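Local atomic coordinates of aminotransferase AspB (Helicobacter pylori 26695, PDB entry 3EZS), a protein that probably acts as a pyridoxal 5'-phosphate-dependent aminotransferase of class I/II, transferring amino groups between amino acids and keto acids. Residues A[95-100]-A[255-260]; A[293-298]-A[356-361]. All blocks are in the same frame, centred on the assembly; numbering follows the deposited sequence.

Contact 1: residues A[95-100]-A[255-260]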
ATOM      1  N   LEU A  95       4.115  -8.805  -4.675  1.00 40.53           N
ATOM      2  CA  LEU A  95       3.812  -9.759  -5.767  1.00 41.50           C
ATOM      3  C   LEU A  95       3.005  -9.092  -6.875  1.00 41.90           C
ATOM      4  O   LEU A  95       3.120  -9.438  -8.059  1.00 42.57           O
ATOM      5  CB  LEU A  95       3.037 -10.989  -5.235  1.00 41.21           C
ATOM      6  CG  LEU A  95       3.767 -12.003  -4.333  1.00 41.66           C
ATOM      7  CD1 LEU A  95       2.786 -12.956  -3.592  1.00 36.59           C
ATOM      8  CD2 LEU A  95       4.774 -12.781  -5.182  1.00 41.71           C
ATOM      9  N   PHE A  96       2.196  -8.107  -6.501  1.00 42.63           N
ATOM     10  CA  PHE A  96       1.392  -7.419  -7.479  1.00 40.66           C
ATOM     11  C   PHE A  96       2.163  -6.346  -8.234  1.00 41.47           C
ATOM     12  O   PHE A  96       2.030  -6.235  -9.455  1.00 42.67           O
ATOM     13  CB  PHE A  96       0.162  -6.778  -6.841  1.00 40.18           C
ATOM     14  CG  PHE A  96      -0.691  -6.038  -7.841  1.00 40.60           C
ATOM     15  CD1 PHE A  96      -1.474  -6.739  -8.742  1.00 42.26           C
ATOM     16  CD2 PHE A  96      -0.651  -4.663  -7.935  1.00 39.70           C
ATOM     17  CE1 PHE A  96      -2.233  -6.086  -9.681  1.00 40.68           C
ATOM     18  CE2 PHE A  96      -1.408  -4.005  -8.875  1.00 39.29           C
ATOM     19  CZ  PHE A  96      -2.203  -4.721  -9.749  1.00 43.26           C
ATOM     20  N   ASN A  97       2.946  -5.538  -7.522  1.00 42.07           N
ATOM     21  CA  ASN A  97       3.612  -4.399  -8.178  1.00 40.93           C
ATOM     22  C   ASN A  97       5.033  -4.610  -8.630  1.00 39.62           C
ATOM     23  O   ASN A  97       5.510  -3.849  -9.470  1.00 41.72           O
ATOM     24  CB  ASN A  97       3.476  -3.092  -7.349  1.00 40.56           C
ATOM     25  CG  ASN A  97       4.291  -3.108  -6.071  1.00 42.65           C
ATOM     26  OD1 ASN A  97       5.477  -3.407  -6.095  1.00 43.04           O
ATOM     27  ND2 ASN A  97       3.653  -2.779  -4.944  1.00 35.83           N
ATOM     28  N   PHE A  98       5.732  -5.608  -8.116  1.00 40.06           N
ATOM     29  CA  PHE A  98       7.125  -5.780  -8.542  1.00 42.20           C
ATOM     30  C   PHE A  98       7.220  -6.027 -10.060  1.00 41.91           C
ATOM     31  O   PHE A  98       8.058  -5.434 -10.728  1.00 39.59           O
ATOM     32  CB  PHE A  98       7.865  -6.871  -7.751  1.00 42.73           C
ATOM     33  CG  PHE A  98       9.350  -6.911  -8.029  1.00 46.22           C
ATOM     34  CD1 PHE A  98      10.205  -5.996  -7.415  1.00 46.27           C
ATOM     35  CD2 PHE A  98       9.894  -7.845  -8.901  1.00 45.15           C
ATOM     36  CE1 PHE A  98      11.555  -6.009  -7.664  1.00 46.83           C
ATOM     37  CE2 PHE A  98      11.270  -7.852  -9.165  1.00 40.85           C
ATOM     38  CZ  PHE A  98      12.093  -6.939  -8.543  1.00 46.85           C
ATOM     39  N   PRO A  99       6.360  -6.904 -10.607  1.00 41.84           N
ATOM     40  CA  PRO A  99       6.441  -7.096 -12.070  1.00 41.88           C
ATOM     41  C   PRO A  99       6.217  -5.814 -12.898  1.00 42.78           C
ATOM     42  O   PRO A  99       6.890  -5.645 -13.909  1.00 42.60           O
ATOM     43  CB  PRO A  99       5.348  -8.133 -12.345  1.00 41.87           C
ATOM     44  CG  PRO A  99       5.155  -8.864 -10.988  1.00 41.02           C
ATOM     45  CD  PRO A  99       5.332  -7.763  -9.988  1.00 41.36           C
ATOM     46  N   SER A 100       5.297  -4.928 -12.487  1.00 42.53           N
ATOM     47  CA  SER A 100       5.099  -3.671 -13.223  1.00 44.49           C
ATOM     48  C   SER A 100       6.342  -2.785 -13.087  1.00 44.06           C
ATOM     49  O   SER A 100       6.666  -2.019 -13.986  1.00 45.13           O
ATOM     50  CB  SER A 100       3.823  -2.904 -12.797  1.00 44.17           C
ATOM     51  OG  SER A 100       3.895  -2.387 -11.478  1.00 51.22           O
ATOM     52  N   ALA A 255      13.601   3.252  -5.007  1.00 41.35           N
ATOM     53  CA  ALA A 255      13.230   4.573  -5.555  1.00 41.80           C
ATOM     54  C   ALA A 255      11.781   4.569  -6.061  1.00 42.76           C
ATOM     55  O   ALA A 255      11.055   5.540  -5.883  1.00 45.36           O
ATOM     56  CB  ALA A 255      14.195   4.997  -6.685  1.00 38.11           C
ATOM     57  N   PHE A 256      11.363   3.478  -6.694  1.00 42.44           N
ATOM     58  CA  PHE A 256       9.988   3.359  -7.168  1.00 43.16           C
ATOM     59  C   PHE A 256       9.019   3.358  -5.969  1.00 41.61           C
ATOM     60  O   PHE A 256       8.014   4.034  -5.975  1.00 39.69           O
ATOM     61  CB  PHE A 256       9.855   2.098  -8.036  1.00 45.43           C
ATOM     62  CG  PHE A 256       8.433   1.754  -8.452  1.00 47.81           C
ATOM     63  CD1 PHE A 256       7.700   2.606  -9.263  1.00 51.64           C
ATOM     64  CD2 PHE A 256       7.860   0.542  -8.082  1.00 46.39           C
ATOM     65  CE1 PHE A 256       6.399   2.276  -9.668  1.00 53.28           C
ATOM     66  CE2 PHE A 256       6.566   0.195  -8.504  1.00 49.51           C
ATOM     67  CZ  PHE A 256       5.840   1.056  -9.293  1.00 47.62           C
ATOM     68  N   ARG A 257       9.376   2.633  -4.917  1.00 42.59           N
ATOM     69  CA  ARG A 257       8.538   2.524  -3.727  1.00 41.65           C
ATOM     70  C   ARG A 257       8.329   3.835  -2.959  1.00 41.99           C
ATOM     71  O   ARG A 257       7.371   3.956  -2.185  1.00 41.86           O
ATOM     72  CB  ARG A 257       9.092   1.445  -2.796  1.00 40.24           C
ATOM     73  CG  ARG A 257       8.868   0.013  -3.298  1.00 42.01           C
ATOM     74  CD  ARG A 257       9.350  -1.036  -2.270  1.00 39.82           C
ATOM     75  NE  ARG A 257       8.505  -1.044  -1.085  1.00 41.40           N
ATOM     76  CZ  ARG A 257       7.358  -1.724  -0.968  1.00 42.45           C
ATOM     77  NH1 ARG A 257       6.895  -2.470  -1.952  1.00 41.52           N
ATOM     78  NH2 ARG A 257       6.658  -1.636   0.146  1.00 43.41           N
ATOM     79  N   ALA A 258       9.220   4.804  -3.166  1.00 41.09           N
ATOM     80  CA  ALA A 258       9.093   6.123  -2.540  1.00 41.04           C
ATOM     81  C   ALA A 258       7.752   6.759  -2.884  1.00 41.61           C
ATOM     82  O   ALA A 258       7.192   7.459  -2.067  1.00 40.71           O
ATOM     83  CB  ALA A 258      10.252   7.053  -2.984  1.00 38.14           C
ATOM     84  N   TYR A 259       7.247   6.479  -4.092  1.00 45.12           N
ATOM     85  CA  TYR A 259       5.994   7.032  -4.616  1.00 46.60           C
ATOM     86  C   TYR A 259       4.691   6.293  -4.268  1.00 45.93           C
ATOM     87  O   TYR A 259       3.604   6.867  -4.387  1.00 46.52           O
ATOM     88  CB  TYR A 259       6.068   7.034  -6.147  1.00 49.95           C
ATOM     89  CG  TYR A 259       7.160   7.890  -6.723  1.00 55.04           C
ATOM     90  CD1 TYR A 259       6.951   9.252  -6.965  1.00 58.11           C
ATOM     91  CD2 TYR A 259       8.401   7.347  -7.024  1.00 56.99           C
ATOM     92  CE1 TYR A 259       7.956  10.050  -7.497  1.00 64.58           C
ATOM     93  CE2 TYR A 259       9.419   8.128  -7.562  1.00 61.17           C
ATOM     94  CZ  TYR A 259       9.197   9.480  -7.802  1.00 65.78           C
ATOM     95  OH  TYR A 259      10.217  10.266  -8.325  1.00 63.92           O
ATOM     96  N   LEU A 260       4.796   5.035  -3.861  1.00 43.42           N
ATOM     97  CA  LEU A 260       3.626   4.179  -3.715  1.00 41.94           C
ATOM     98  C   LEU A 260       2.771   4.328  -2.457  1.00 41.78           C
ATOM     99  O   LEU A 260       1.596   3.977  -2.497  1.00 41.97           O
ATOM    100  CB  LEU A 260       4.058   2.720  -3.842  1.00 43.25           C
ATOM    101  CG  LEU A 260       4.853   2.326  -5.091  1.00 42.72           C
ATOM    102  CD1 LEU A 260       5.317   0.889  -4.927  1.00 39.11           C
ATOM    103  CD2 LEU A 260       4.027   2.507  -6.357  1.00 43.19           C
TER
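Asn97 turns its CG in between its own backbone N and carbonyl carbon (chi1 70°), and Leu260 sets its CG beside its backbone N (chi1 -54°); the two side chains then approach from opposite directions until Asn97 ND2 lies 4.0 Å from the methyl Leu260 CD1. The CB of Arg257 leaves obliquely to this line, but the end of the side chain comes nearer to Asn97, with Arg257 NH1 4.4 Å from Asn97 ND2. The two groups do not bond directly; shared partners couple them instead. Glu93 receives Asn97 ND2 on OE1 and forms a salt bridge through OE2 with Arg257 NH2, while the hydroxyl of Tyr253 meets both Asn97 OD1 and Arg257 NH1. Both ends of the buried amide are thus held, which should fix its rotation. Alongside, the Phe256 ring comes obliquely to the backbone, its CE2 4.3 Å from Asn97 O. Asn97 O also accepts a 3.0 Å hydrogen bond from Ser100 OG, the donor tilted 22° from the carbonyl plane, in a stretch of helix kinked at Pro99. The 255-260 segment faces the second subunit too: Tyr262 of that subunit bonds Leu260 O, and its Phe127 meets the Phe256 ring. This buried polar network between helices 92-102 and 247-257 belongs to the large domain of a fold type I aminotransferase, at its dimer interface.

Contact 2: residues A[293-298]-A[356-361]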
ATOM      1  N   LEU A 293      -0.548 -31.970   9.188  1.00 35.95           N
ATOM      2  CA  LEU A 293      -0.136 -32.733   8.001  1.00 37.01           C
ATOM      3  C   LEU A 293       0.055 -34.219   8.315  1.00 37.55           C
ATOM      4  O   LEU A 293      -0.327 -35.070   7.514  1.00 38.16           O
ATOM      5  CB  LEU A 293       1.179 -32.191   7.406  1.00 37.17           C
ATOM      6  CG  LEU A 293       1.254 -30.799   6.795  1.00 41.22           C
ATOM      7  CD1 LEU A 293       2.694 -30.491   6.314  1.00 43.61           C
ATOM      8  CD2 LEU A 293       0.253 -30.649   5.644  1.00 34.86           C
ATOM      9  N   LYS A 294       0.659 -34.525   9.469  1.00 37.45           N
ATOM     10  CA  LYS A 294       0.842 -35.914   9.904  1.00 40.39           C
ATOM     11  C   LYS A 294      -0.477 -36.627  10.081  1.00 38.07           C
ATOM     12  O   LYS A 294      -0.623 -37.779   9.664  1.00 40.16           O
ATOM     13  CB  LYS A 294       1.604 -35.991  11.241  1.00 40.66           C
ATOM     14  CG  LYS A 294       3.057 -35.580  11.145  1.00 44.61           C
ATOM     15  CD  LYS A 294       3.794 -35.727  12.485  1.00 47.41           C
ATOM     16  CE  LYS A 294       5.223 -35.201  12.377  1.00 50.20           C
ATOM     17  NZ  LYS A 294       5.988 -35.830  11.275  1.00 47.35           N
ATOM     18  N   LEU A 295      -1.421 -35.953  10.728  1.00 37.41           N
ATOM     19  CA  LEU A 295      -2.750 -36.517  10.972  1.00 38.18           C
ATOM     20  C   LEU A 295      -3.458 -36.810   9.643  1.00 38.77           C
ATOM     21  O   LEU A 295      -3.973 -37.913   9.439  1.00 37.83           O
ATOM     22  CB  LEU A 295      -3.591 -35.549  11.820  1.00 38.28           C
ATOM     23  CG  LEU A 295      -5.045 -35.959  12.050  1.00 39.96           C
ATOM     24  CD1 LEU A 295      -5.127 -37.313  12.774  1.00 34.61           C
ATOM     25  CD2 LEU A 295      -5.771 -34.865  12.776  1.00 39.22           C
ATOM     26  N   ALA A 296      -3.457 -35.813   8.756  1.00 38.23           N
ATOM     27  CA  ALA A 296      -4.061 -35.916   7.431  1.00 38.82           C
ATOM     28  C   ALA A 296      -3.483 -37.094   6.663  1.00 40.41           C
ATOM     29  O   ALA A 296      -4.223 -37.835   5.999  1.00 38.34           O
ATOM     30  CB  ALA A 296      -3.864 -34.610   6.637  1.00 35.56           C
ATOM     31  N   ARG A 297      -2.161 -37.274   6.773  1.00 41.16           N
ATOM     32  CA  ARG A 297      -1.474 -38.359   6.077  1.00 41.36           C
ATOM     33  C   ARG A 297      -1.877 -39.741   6.617  1.00 40.91           C
ATOM     34  O   ARG A 297      -1.986 -40.706   5.855  1.00 41.62           O
ATOM     35  CB  ARG A 297       0.041 -38.164   6.131  1.00 42.56           C
ATOM     36  CG  ARG A 297       0.799 -39.142   5.222  1.00 40.59           C
ATOM     37  CD  ARG A 297       2.309 -38.931   5.263  1.00 41.16           C
ATOM     38  NE  ARG A 297       2.690 -37.577   4.825  1.00 45.30           N
ATOM     39  CZ  ARG A 297       3.062 -36.563   5.610  1.00 39.95           C
ATOM     40  NH1 ARG A 297       3.146 -36.693   6.922  1.00 45.66           N
ATOM     41  NH2 ARG A 297       3.371 -35.400   5.062  1.00 43.74           N
ATOM     42  N   LYS A 298      -2.104 -39.840   7.915  1.00 40.15           N
ATOM     43  CA  LYS A 298      -2.591 -41.092   8.474  1.00 41.04           C
ATOM     44  C   LYS A 298      -4.010 -41.389   7.987  1.00 41.37           C
ATOM     45  O   LYS A 298      -4.344 -42.530   7.704  1.00 40.11           O
ATOM     46  CB  LYS A 298      -2.606 -41.058   9.999  1.00 39.85           C
ATOM     47  CG  LYS A 298      -1.252 -40.980  10.675  1.00 42.71           C
ATOM     48  CD  LYS A 298      -1.427 -41.047  12.191  1.00 43.66           C
ATOM     49  CE  LYS A 298      -0.101 -40.861  12.979  1.00 45.61           C
ATOM     50  NZ  LYS A 298       0.896 -41.901  12.669  1.00 52.72           N
ATOM     51  N   TYR A 356      -6.551 -25.136  11.770  1.00 41.07           N
ATOM     52  CA  TYR A 356      -7.106 -25.268  13.119  1.00 42.14           C
ATOM     53  C   TYR A 356      -6.161 -26.069  14.011  1.00 42.25           C
ATOM     54  O   TYR A 356      -5.273 -26.757  13.518  1.00 44.01           O
ATOM     55  CB  TYR A 356      -8.460 -25.966  13.085  1.00 42.18           C
ATOM     56  CG  TYR A 356      -9.492 -25.195  12.338  1.00 44.65           C
ATOM     57  CD1 TYR A 356      -9.635 -25.357  10.974  1.00 44.45           C
ATOM     58  CD2 TYR A 356     -10.336 -24.304  12.984  1.00 46.86           C
ATOM     59  CE1 TYR A 356     -10.569 -24.668  10.272  1.00 45.07           C
ATOM     60  CE2 TYR A 356     -11.276 -23.585  12.282  1.00 50.10           C
ATOM     61  CZ  TYR A 356     -11.390 -23.776  10.916  1.00 52.68           C
ATOM     62  OH  TYR A 356     -12.320 -23.079  10.172  1.00 52.62           O
ATOM     63  N   ASP A 357      -6.359 -25.978  15.323  1.00 41.18           N
ATOM     64  CA  ASP A 357      -5.576 -26.777  16.251  1.00 42.20           C
ATOM     65  C   ASP A 357      -5.859 -28.261  15.938  1.00 41.32           C
ATOM     66  O   ASP A 357      -7.003 -28.649  15.664  1.00 39.20           O
ATOM     67  CB  ASP A 357      -5.921 -26.454  17.708  1.00 40.55           C
ATOM     68  CG  ASP A 357      -4.877 -26.965  18.679  1.00 45.67           C
ATOM     69  OD1 ASP A 357      -3.696 -27.184  18.281  1.00 42.52           O
ATOM     70  OD2 ASP A 357      -5.238 -27.126  19.859  1.00 54.03           O
ATOM     71  N   THR A 358      -4.810 -29.080  16.002  1.00 40.55           N
ATOM     72  CA  THR A 358      -4.883 -30.481  15.576  1.00 37.23           C
ATOM     73  C   THR A 358      -6.085 -31.317  16.074  1.00 38.22           C
ATOM     74  O   THR A 358      -6.712 -32.011  15.284  1.00 38.13           O
ATOM     75  CB  THR A 358      -3.566 -31.181  15.872  1.00 37.25           C
ATOM     76  OG1 THR A 358      -2.475 -30.350  15.417  1.00 33.97           O
ATOM     77  CG2 THR A 358      -3.532 -32.562  15.190  1.00 36.52           C
ATOM     78  N   PRO A 359      -6.437 -31.235  17.364  1.00 37.96           N
ATOM     79  CA  PRO A 359      -7.562 -32.060  17.799  1.00 38.68           C
ATOM     80  C   PRO A 359      -8.900 -31.761  17.106  1.00 39.21           C
ATOM     81  O   PRO A 359      -9.739 -32.658  16.997  1.00 39.68           O
ATOM     82  CB  PRO A 359      -7.653 -31.762  19.303  1.00 38.91           C
ATOM     83  CG  PRO A 359      -6.314 -31.204  19.676  1.00 37.70           C
ATOM     84  CD  PRO A 359      -5.884 -30.445  18.477  1.00 39.79           C
ATOM     85  N   LEU A 360      -9.092 -30.525  16.638  1.00 38.08           N
ATOM     86  CA  LEU A 360     -10.334 -30.129  15.973  1.00 39.52           C
ATOM     87  C   LEU A 360     -10.480 -30.742  14.579  1.00 41.24           C
ATOM     88  O   LEU A 360     -11.592 -30.821  14.060  1.00 41.59           O
ATOM     89  CB  LEU A 360     -10.455 -28.598  15.899  1.00 39.70           C
ATOM     90  CG  LEU A 360     -10.367 -27.845  17.238  1.00 42.06           C
ATOM     91  CD1 LEU A 360     -10.190 -26.320  17.062  1.00 46.10           C
ATOM     92  CD2 LEU A 360     -11.593 -28.177  18.096  1.00 45.33           C
ATOM     93  N   LEU A 361      -9.369 -31.204  14.000  1.00 41.71           N
ATOM     94  CA  LEU A 361      -9.337 -31.770  12.656  1.00 41.64           C
ATOM     95  C   LEU A 361      -9.624 -33.268  12.557  1.00 43.21           C
ATOM     96  O   LEU A 361      -9.962 -33.748  11.487  1.00 44.06           O
ATOM     97  CB  LEU A 361      -7.941 -31.525  12.032  1.00 41.64           C
ATOM     98  CG  LEU A 361      -7.440 -30.089  11.866  1.00 40.13           C
ATOM     99  CD1 LEU A 361      -6.035 -30.067  11.207  1.00 34.94           C
ATOM    100  CD2 LEU A 361      -8.429 -29.254  11.046  1.00 41.12           C
TER
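No ring stands between Leu295 and its partners Thr358 and Leu361; among the planar side chains here, the Arg297 guanidinium has Leu293 O over one face, 3.8 Å above its plane and displaced toward the rim, back along its own helix. The contact itself is made by a single methyl. Leu295 holds its CG anti to the backbone N (chi1 175°), which carries the branch out from helix 280-299 toward the first turn of the other segment. There Leu295 CD2 lies 3.9 Å from Thr358 O and 4.0 Å from the methyl Thr358 CG2, the two side chains running antiparallel, one alongside the other. On the next turn Leu361 CB comes to 4.1 Å from the same Leu295 CD2, so the methyl meets a carbonyl oxygen, a methyl and a methylene of the one segment. The polar branch of Thr358 serves a different purpose: its OG1 bonds to Asn292 OD1, and Asn292 ND2 reaches Tyr356 O, so that a single amide ties down the chain just where it enters its last helix. Apolar contact and amide bonding thus lie next to each other. Farther along, Leu295 also touches Glu362 and Leu365. The contact seats the start of helix 358-372, which follows strand 349-353 of the three-stranded antiparallel sheet after a short loop, against the C-terminal half of the long helix 280-299.

The contacts lie on opposite sides of the chain's centre, their own centres 39 Å apart and their nearest atoms about 20 Å apart. They follow one another along the chain, as both segments of contact 1 precede those of contact 2, and share no helix. Contact 1 belongs with the mixed seven-stranded sheet, whose strands 189-193 and 223-228 its first helix touches, and reaches the second subunit. Contact 2 belongs with the small three-stranded sheet and touches no other chain of the assembly. The long helix 280-299 leads from one region to the other, consistent with the large and small domains of fold type I aminotransferases.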